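PDB 5C12: gene 2 protein from Enterobacteria phage Sf6, which forms the large terminase subunit of the phage DNA-packaging motor, represented here by its metal-dependent nuclease domain, and probably binds ATP through the rest of the protein. Local coordinates for residues A[163-174]-A[230-239]. The protein carries 1 engineered substitution. Residues are numbered along the deposited sequence; the frame is centred on the assembly and turned at random.
Sequences DVFRNKRAQFYY and KLELMTAVEM. Engineered in segment 230-239: Ala236 (natural residue Lys).
Leu231 and Phe165 form a single beta bridge, Leu231 N donating to Val164 O (2.8 Å) and Arg166 N to Leu231 O (2.9 Å). Branched and apolar, Leu231 packs against three side chains: its CD1 sits squarely over the face of the Tyr174 ring, 3.9 Å from the centroid, a CH-pi contact, and also touches Val164 CG1 and Phe165 CE1. Small Ala170 lets the helix close on the chain, its CB 3.4 Å from Leu231 O. Next along, Leu233 sets CD1 against Tyr173 CB and CD2 against Tyr174 CE2. Arg166, extended with CG anti to the backbone N (chi1 175°), runs alongside Glu232; NH1 makes a weakly bonded salt bridge to both carboxylate oxygens, guanidinium and carboxylate planes 73° apart, while Asn226 also holds Glu232 OE1. The extended chain of Arg169 carries NH2 to Met234 O (3.1 Å), in the plane of both groups. The nearest atom of that side chain is about 5 Å from a bound magnesium ion, and Tyr173 OH bonds to the metal ligand Asp252. The bridge thus joins the turn between helices 161-164 and 168-189 to the chain before helix 236-243, while Arg169, Ala170, Tyr173 and Tyr174 tie in the start of helix 168-189, beside the nuclease metal site.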
ATOM      1  N   ASP A 163      -3.576  14.887  14.613  1.00 15.89           N
ATOM      2  CA  ASP A 163      -4.779  15.711  14.490  1.00 16.26           C
ATOM      3  C   ASP A 163      -5.453  15.470  13.135  1.00 15.56           C
ATOM      4  O   ASP A 163      -6.652  15.662  13.013  1.00 17.49           O
ATOM      5  CB  ASP A 163      -4.452  17.191  14.575  1.00 17.15           C
ATOM      6  CG  ASP A 163      -4.035  17.633  15.955  1.00 19.48           C
ATOM      7  OD1 ASP A 163      -4.855  17.553  16.896  1.00 19.11           O
ATOM      8  OD2 ASP A 163      -2.896  18.128  16.081  1.00 22.59           O
ATOM      9  N   VAL A 164      -4.675  15.097  12.131  1.00 14.51           N
ATOM     10  CA  VAL A 164      -5.164  15.014  10.760  1.00 15.15           C
ATOM     11  C   VAL A 164      -5.699  13.619  10.418  1.00 15.73           C
ATOM     12  O   VAL A 164      -6.771  13.491   9.824  1.00 16.59           O
ATOM     13  CB  VAL A 164      -4.058  15.413   9.766  1.00 14.95           C
ATOM     14  CG1 VAL A 164      -4.518  15.146   8.321  1.00 18.42           C
ATOM     15  CG2 VAL A 164      -3.692  16.876   9.961  1.00 16.92           C
ATOM     16  N   PHE A 165      -4.968  12.577  10.805  1.00 13.46           N
ATOM     17  CA  PHE A 165      -5.331  11.200  10.463  1.00 15.65           C
ATOM     18  C   PHE A 165      -5.804  10.444  11.690  1.00 14.46           C
ATOM     19  O   PHE A 165      -5.187  10.531  12.749  1.00 14.14           O
ATOM     20  CB  PHE A 165      -4.134  10.446   9.912  1.00 15.65           C
ATOM     21  CG  PHE A 165      -3.548  11.066   8.686  1.00 16.97           C
ATOM     22  CD1 PHE A 165      -4.242  11.055   7.482  1.00 16.83           C
ATOM     23  CD2 PHE A 165      -2.303  11.671   8.736  1.00 16.77           C
ATOM     24  CE1 PHE A 165      -3.699  11.634   6.366  1.00 16.48           C
ATOM     25  CE2 PHE A 165      -1.751  12.234   7.606  1.00 20.61           C
ATOM     26  CZ  PHE A 165      -2.452  12.226   6.427  1.00 16.62           C
ATOM     27  N   ARG A 166      -6.900   9.712  11.568  1.00 12.71           N
ATOM     28  CA  ARG A 166      -7.336   8.913  12.706  1.00 13.25           C
ATOM     29  C   ARG A 166      -6.318   7.838  13.045  1.00 13.97           C
ATOM     30  O   ARG A 166      -5.970   7.637  14.213  1.00 14.32           O
ATOM     31  CB  ARG A 166      -8.708   8.265  12.484  1.00 13.71           C
ATOM     32  CG  ARG A 166      -9.065   7.337  13.656  1.00 17.37           C
ATOM     33  CD  ARG A 166     -10.484   6.855  13.679  1.00 19.15           C
ATOM     34  NE  ARG A 166     -10.762   6.207  14.965  1.00 20.63           N
ATOM     35  CZ  ARG A 166     -11.964   5.836  15.389  1.00 29.63           C
ATOM     36  NH1 ARG A 166     -13.040   6.039  14.643  1.00 27.04           N
ATOM     37  NH2 ARG A 166     -12.092   5.262  16.577  1.00 24.61           N
ATOM     38  N   ASN A 167      -5.829   7.150  12.029  1.00 11.72           N
ATOM     39  CA  ASN A 167      -5.047   5.940  12.247  1.00 13.19           C
ATOM     40  C   ASN A 167      -4.114   5.674  11.083  1.00 12.87           C
ATOM     41  O   ASN A 167      -4.085   6.439  10.120  1.00 11.61           O
ATOM     42  CB  ASN A 167      -5.978   4.741  12.513  1.00 13.14           C
ATOM     43  CG  ASN A 167      -7.048   4.566  11.447  1.00 14.01           C
ATOM     44  OD1 ASN A 167      -6.850   4.901  10.261  1.00 13.33           O
ATOM     45  ND2 ASN A 167      -8.185   4.017  11.855  1.00 15.15           N
ATOM     46  N   LYS A 168      -3.302   4.622  11.200  1.00 11.45           N
ATOM     47  CA  LYS A 168      -2.321   4.314  10.174  1.00 12.28           C
ATOM     48  C   LYS A 168      -2.945   3.972   8.827  1.00 11.52           C
ATOM     49  O   LYS A 168      -2.390   4.319   7.782  1.00 13.14           O
ATOM     50  CB  LYS A 168      -1.405   3.158  10.626  1.00 11.83           C
ATOM     51  CG  LYS A 168      -0.383   3.584  11.656  1.00 14.56           C
ATOM     52  CD  LYS A 168       0.534   2.421  12.053  1.00 15.20           C
ATOM     53  CE  LYS A 168       1.683   2.893  12.916  1.00 20.68           C
ATOM     54  NZ  LYS A 168       1.232   3.210  14.283  1.00 20.52           N
ATOM     55  N   ARG A 169      -4.094   3.307   8.830  1.00 10.16           N
ATOM     56  CA  ARG A 169      -4.761   2.970   7.580  1.00 11.30           C
ATOM     57  C   ARG A 169      -5.022   4.275   6.804  1.00 13.29           C
ATOM     58  O   ARG A 169      -4.760   4.370   5.606  1.00 12.97           O
ATOM     59  CB  ARG A 169      -6.080   2.231   7.845  1.00 14.03           C
ATOM     60  CG  ARG A 169      -6.942   1.971   6.606  1.00 18.73           C
ATOM     61  CD  ARG A 169      -8.158   1.094   6.992  1.00 18.89           C
ATOM     62  NE  ARG A 169      -9.105   0.875   5.889  1.00 22.82           N
ATOM     63  CZ  ARG A 169      -8.943  -0.025   4.924  1.00 25.19           C
ATOM     64  NH1 ARG A 169      -7.863  -0.803   4.890  1.00 23.93           N
ATOM     65  NH2 ARG A 169      -9.869  -0.148   3.981  1.00 29.79           N
ATOM     66  N   ALA A 170      -5.553   5.286   7.472  1.00 12.17           N
ATOM     67  CA  ALA A 170      -5.802   6.557   6.807  1.00 11.73           C
ATOM     68  C   ALA A 170      -4.508   7.254   6.440  1.00 13.06           C
ATOM     69  O   ALA A 170      -4.368   7.779   5.336  1.00 12.79           O
ATOM     70  CB  ALA A 170      -6.663   7.458   7.670  1.00 13.78           C
ATOM     71  N   GLN A 171      -3.563   7.284   7.358  1.00 13.09           N
ATOM     72  CA  GLN A 171      -2.290   7.946   7.107  1.00 11.26           C
ATOM     73  C   GLN A 171      -1.606   7.414   5.852  1.00 10.89           C
ATOM     74  O   GLN A 171      -1.170   8.181   4.992  1.00 11.77           O
ATOM     75  CB  GLN A 171      -1.374   7.759   8.307  1.00 12.95           C
ATOM     76  CG  GLN A 171       0.022   8.318   8.153  1.00 11.72           C
ATOM     77  CD  GLN A 171       0.823   8.098   9.400  1.00 15.01           C
ATOM     78  OE1 GLN A 171       0.646   7.095  10.094  1.00 15.29           O
ATOM     79  NE2 GLN A 171       1.695   9.037   9.705  1.00 14.43           N
ATOM     80  N   PHE A 172      -1.517   6.101   5.732  1.00 10.75           N
ATOM     81  CA  PHE A 172      -0.766   5.550   4.609  1.00 10.55           C
ATOM     82  C   PHE A 172      -1.555   5.486   3.326  1.00 10.65           C
ATOM     83  O   PHE A 172      -0.946   5.607   2.258  1.00 12.00           O
ATOM     84  CB  PHE A 172      -0.044   4.266   5.009  1.00 11.88           C
ATOM     85  CG  PHE A 172       1.042   4.549   5.987  1.00 14.19           C
ATOM     86  CD1 PHE A 172       2.177   5.222   5.568  1.00 15.01           C
ATOM     87  CD2 PHE A 172       0.883   4.293   7.335  1.00 12.75           C
ATOM     88  CE1 PHE A 172       3.166   5.556   6.447  1.00 17.65           C
ATOM     89  CE2 PHE A 172       1.879   4.631   8.236  1.00 14.65           C
ATOM     90  CZ  PHE A 172       3.014   5.271   7.790  1.00 15.92           C
ATOM     91  N   TYR A 173      -2.883   5.363   3.375  1.00 10.76           N
ATOM     92  CA  TYR A 173      -3.660   5.506   2.143  1.00 10.76           C
ATOM     93  C   TYR A 173      -3.549   6.941   1.617  1.00 12.71           C
ATOM     94  O   TYR A 173      -3.476   7.154   0.405  1.00 11.09           O
ATOM     95  CB  TYR A 173      -5.129   5.107   2.312  1.00 10.61           C
ATOM     96  CG  TYR A 173      -5.451   3.730   1.783  1.00 12.81           C
ATOM     97  CD1 TYR A 173      -5.255   3.438   0.441  1.00 11.39           C
ATOM     98  CD2 TYR A 173      -5.933   2.704   2.607  1.00 10.03           C
ATOM     99  CE1 TYR A 173      -5.525   2.229  -0.056  1.00 12.42           C
ATOM    100  CE2 TYR A 173      -6.209   1.455   2.104  1.00 13.65           C
ATOM    101  CZ  TYR A 173      -5.996   1.221   0.753  1.00 11.76           C
ATOM    102  OH  TYR A 173      -6.237  -0.008   0.219  1.00 14.54           O
ATOM    103  N   TYR A 174      -3.505   7.935   2.501  1.00 11.90           N
ATOM    104  CA  TYR A 174      -3.327   9.314   2.043  1.00 11.94           C
ATOM    105  C   TYR A 174      -1.883   9.585   1.595  1.00 11.04           C
ATOM    106  O   TYR A 174      -1.665  10.441   0.745  1.00 13.03           O
ATOM    107  CB  TYR A 174      -3.788  10.321   3.103  1.00 13.87           C
ATOM    108  CG  TYR A 174      -5.261  10.613   2.990  1.00 13.19           C
ATOM    109  CD1 TYR A 174      -5.727  11.533   2.054  1.00 14.58           C
ATOM    110  CD2 TYR A 174      -6.202   9.934   3.767  1.00 15.39           C
ATOM    111  CE1 TYR A 174      -7.081  11.783   1.925  1.00 13.67           C
ATOM    112  CE2 TYR A 174      -7.554  10.191   3.636  1.00 16.74           C
ATOM    113  CZ  TYR A 174      -7.990  11.112   2.712  1.00 18.94           C
ATOM    114  OH  TYR A 174      -9.341  11.366   2.585  1.00 20.95           O
ATOM    115  N   LYS A 230     -11.230  14.046  11.959  1.00 17.38           N
ATOM    116  CA  LYS A 230     -10.023  13.447  11.427  1.00 15.98           C
ATOM    117  C   LYS A 230     -10.338  12.704  10.136  1.00 15.49           C
ATOM    118  O   LYS A 230     -11.491  12.342   9.888  1.00 21.16           O
ATOM    119  CB  LYS A 230      -9.425  12.468  12.428  1.00 15.64           C
ATOM    120  CG  LYS A 230      -8.970  13.101  13.737  1.00 17.35           C
ATOM    121  CD  LYS A 230      -8.329  12.010  14.605  1.00 16.08           C
ATOM    122  CE  LYS A 230      -8.068  12.459  15.999  1.00 22.73           C
ATOM    123  NZ  LYS A 230      -7.702  11.290  16.855  1.00 18.71           N
ATOM    124  N   LEU A 231      -9.314  12.498   9.320  1.00 14.18           N
ATOM    125  CA  LEU A 231      -9.467  11.700   8.110  1.00 13.54           C
ATOM    126  C   LEU A 231      -9.531  10.240   8.532  1.00 13.15           C
ATOM    127  O   LEU A 231      -8.671   9.744   9.261  1.00 13.28           O
ATOM    128  CB  LEU A 231      -8.315  11.947   7.136  1.00 12.61           C
ATOM    129  CG  LEU A 231      -8.292  13.350   6.517  1.00 15.20           C
ATOM    130  CD1 LEU A 231      -7.017  13.533   5.707  1.00 16.16           C
ATOM    131  CD2 LEU A 231      -9.528  13.636   5.692  1.00 19.99           C
ATOM    132  N   GLU A 232     -10.553   9.547   8.054  1.00 15.40           N
ATOM    133  CA  GLU A 232     -10.746   8.150   8.363  1.00 15.50           C
ATOM    134  C   GLU A 232     -11.368   7.499   7.129  1.00 20.79           C
ATOM    135  O   GLU A 232     -12.149   8.137   6.423  1.00 17.66           O
ATOM    136  CB  GLU A 232     -11.662   7.986   9.577  1.00 16.20           C
ATOM    137  CG  GLU A 232     -11.780   6.554  10.062  1.00 17.50           C
ATOM    138  CD  GLU A 232     -12.721   6.382  11.249  1.00 18.05           C
ATOM    139  OE1 GLU A 232     -13.313   7.374  11.737  1.00 20.76           O
ATOM    140  OE2 GLU A 232     -12.889   5.216  11.672  1.00 22.30           O
ATOM    141  N   LEU A 233     -11.007   6.252   6.871  1.00 15.63           N
ATOM    142  CA  LEU A 233     -11.506   5.520   5.705  1.00 15.35           C
ATOM    143  C   LEU A 233     -12.497   4.437   6.103  1.00 19.00           C
ATOM    144  O   LEU A 233     -12.490   3.963   7.232  1.00 23.59           O
ATOM    145  CB  LEU A 233     -10.341   4.892   4.961  1.00 16.69           C
ATOM    146  CG  LEU A 233      -9.328   5.928   4.486  1.00 16.35           C
ATOM    147  CD1 LEU A 233      -8.145   5.214   3.864  1.00 16.89           C
ATOM    148  CD2 LEU A 233      -9.941   6.927   3.524  1.00 18.46           C
ATOM    149  N   MET A 234     -13.364   4.056   5.178  1.00 22.00           N
ATOM    150  CA  MET A 234     -14.224   2.909   5.399  1.00 22.92           C
ATOM    151  C   MET A 234     -13.352   1.677   5.545  1.00 21.08           C
ATOM    152  O   MET A 234     -12.337   1.521   4.857  1.00 23.15           O
ATOM    153  CB  MET A 234     -15.170   2.697   4.217  1.00 25.97           C
ATOM    154  CG  MET A 234     -16.236   3.748   4.044  1.00 35.21           C
ATOM    155  SD  MET A 234     -17.375   3.314   2.710  1.00 35.91           S
ATOM    156  CE  MET A 234     -17.860   1.661   3.165  1.00 36.60           C
ATOM    157  N   THR A 235     -13.752   0.793   6.450  1.00 22.68           N
ATOM    158  CA  THR A 235     -13.086  -0.488   6.598  1.00 24.18           C
ATOM    159  C   THR A 235     -13.572  -1.428   5.498  1.00 21.98           C
ATOM    160  O   THR A 235     -14.607  -1.174   4.860  1.00 21.86           O
ATOM    161  CB  THR A 235     -13.459  -1.140   7.931  1.00 24.77           C
ATOM    162  OG1 THR A 235     -14.874  -1.356   7.972  1.00 28.14           O
ATOM    163  CG2 THR A 235     -13.048  -0.251   9.097  1.00 38.46           C
ATOM    164  N   ALA A 236     -12.830  -2.509   5.283  1.00 23.12           N
ATOM    165  CA  ALA A 236     -13.251  -3.538   4.342  1.00 30.50           C
ATOM    166  C   ALA A 236     -14.650  -4.048   4.680  1.00 24.44           C
ATOM    167  O   ALA A 236     -15.470  -4.252   3.798  1.00 26.52           O
ATOM    168  CB  ALA A 236     -12.255  -4.694   4.336  1.00 32.45           C
ATOM    169  N   VAL A 237     -14.929  -4.255   5.963  1.00 23.91           N
ATOM    170  CA  VAL A 237     -16.218  -4.806   6.358  1.00 29.32           C
ATOM    171  C   VAL A 237     -17.332  -3.851   5.956  1.00 27.16           C
ATOM    172  O   VAL A 237     -18.367  -4.262   5.430  1.00 26.93           O
ATOM    173  CB  VAL A 237     -16.287  -5.096   7.870  1.00 27.90           C
ATOM    174  CG1 VAL A 237     -17.711  -5.447   8.274  1.00 40.92           C
ATOM    175  CG2 VAL A 237     -15.348  -6.233   8.228  1.00 33.72           C
ATOM    176  N   GLU A 238     -17.095  -2.563   6.163  1.00 25.12           N
ATOM    177  CA  GLU A 238     -18.065  -1.555   5.777  1.00 21.84           C
ATOM    178  C   GLU A 238     -18.236  -1.496   4.264  1.00 29.17           C
ATOM    179  O   GLU A 238     -19.353  -1.375   3.763  1.00 31.06           O
ATOM    180  CB  GLU A 238     -17.638  -0.199   6.314  1.00 28.49           C
ATOM    181  CG  GLU A 238     -17.743  -0.098   7.818  1.00 39.81           C
ATOM    182  CD  GLU A 238     -17.217   1.213   8.352  1.00 44.95           C
ATOM    183  OE1 GLU A 238     -16.125   1.647   7.920  1.00 32.28           O
ATOM    184  OE2 GLU A 238     -17.901   1.811   9.209  1.00 63.81           O
ATOM    185  N   MET A 239     -17.128  -1.575   3.535  1.00 27.57           N
ATOM    186  CA  MET A 239     -17.189  -1.520   2.078  1.00 28.52           C
ATOM    187  C   MET A 239     -18.052  -2.659   1.567  1.00 27.02           C
ATOM    188  O   MET A 239     -18.861  -2.482   0.657  1.00 30.31           O
ATOM    189  CB  MET A 239     -15.796  -1.612   1.471  1.00 27.44           C
ATOM    190  CG  MET A 239     -14.911  -0.420   1.772  1.00 29.10           C
ATOM    191  SD  MET A 239     -13.205  -0.655   1.225  1.00 25.98           S
ATOM    192  CE  MET A 239     -13.395  -0.466  -0.541  1.00 26.03           C
TER
HETATM  193  O   HOH W   1      -5.243  10.359  15.596  1.00 16.09           O
HETATM  194  O   HOH W   2      -9.017   4.749   8.366  1.00 15.34           O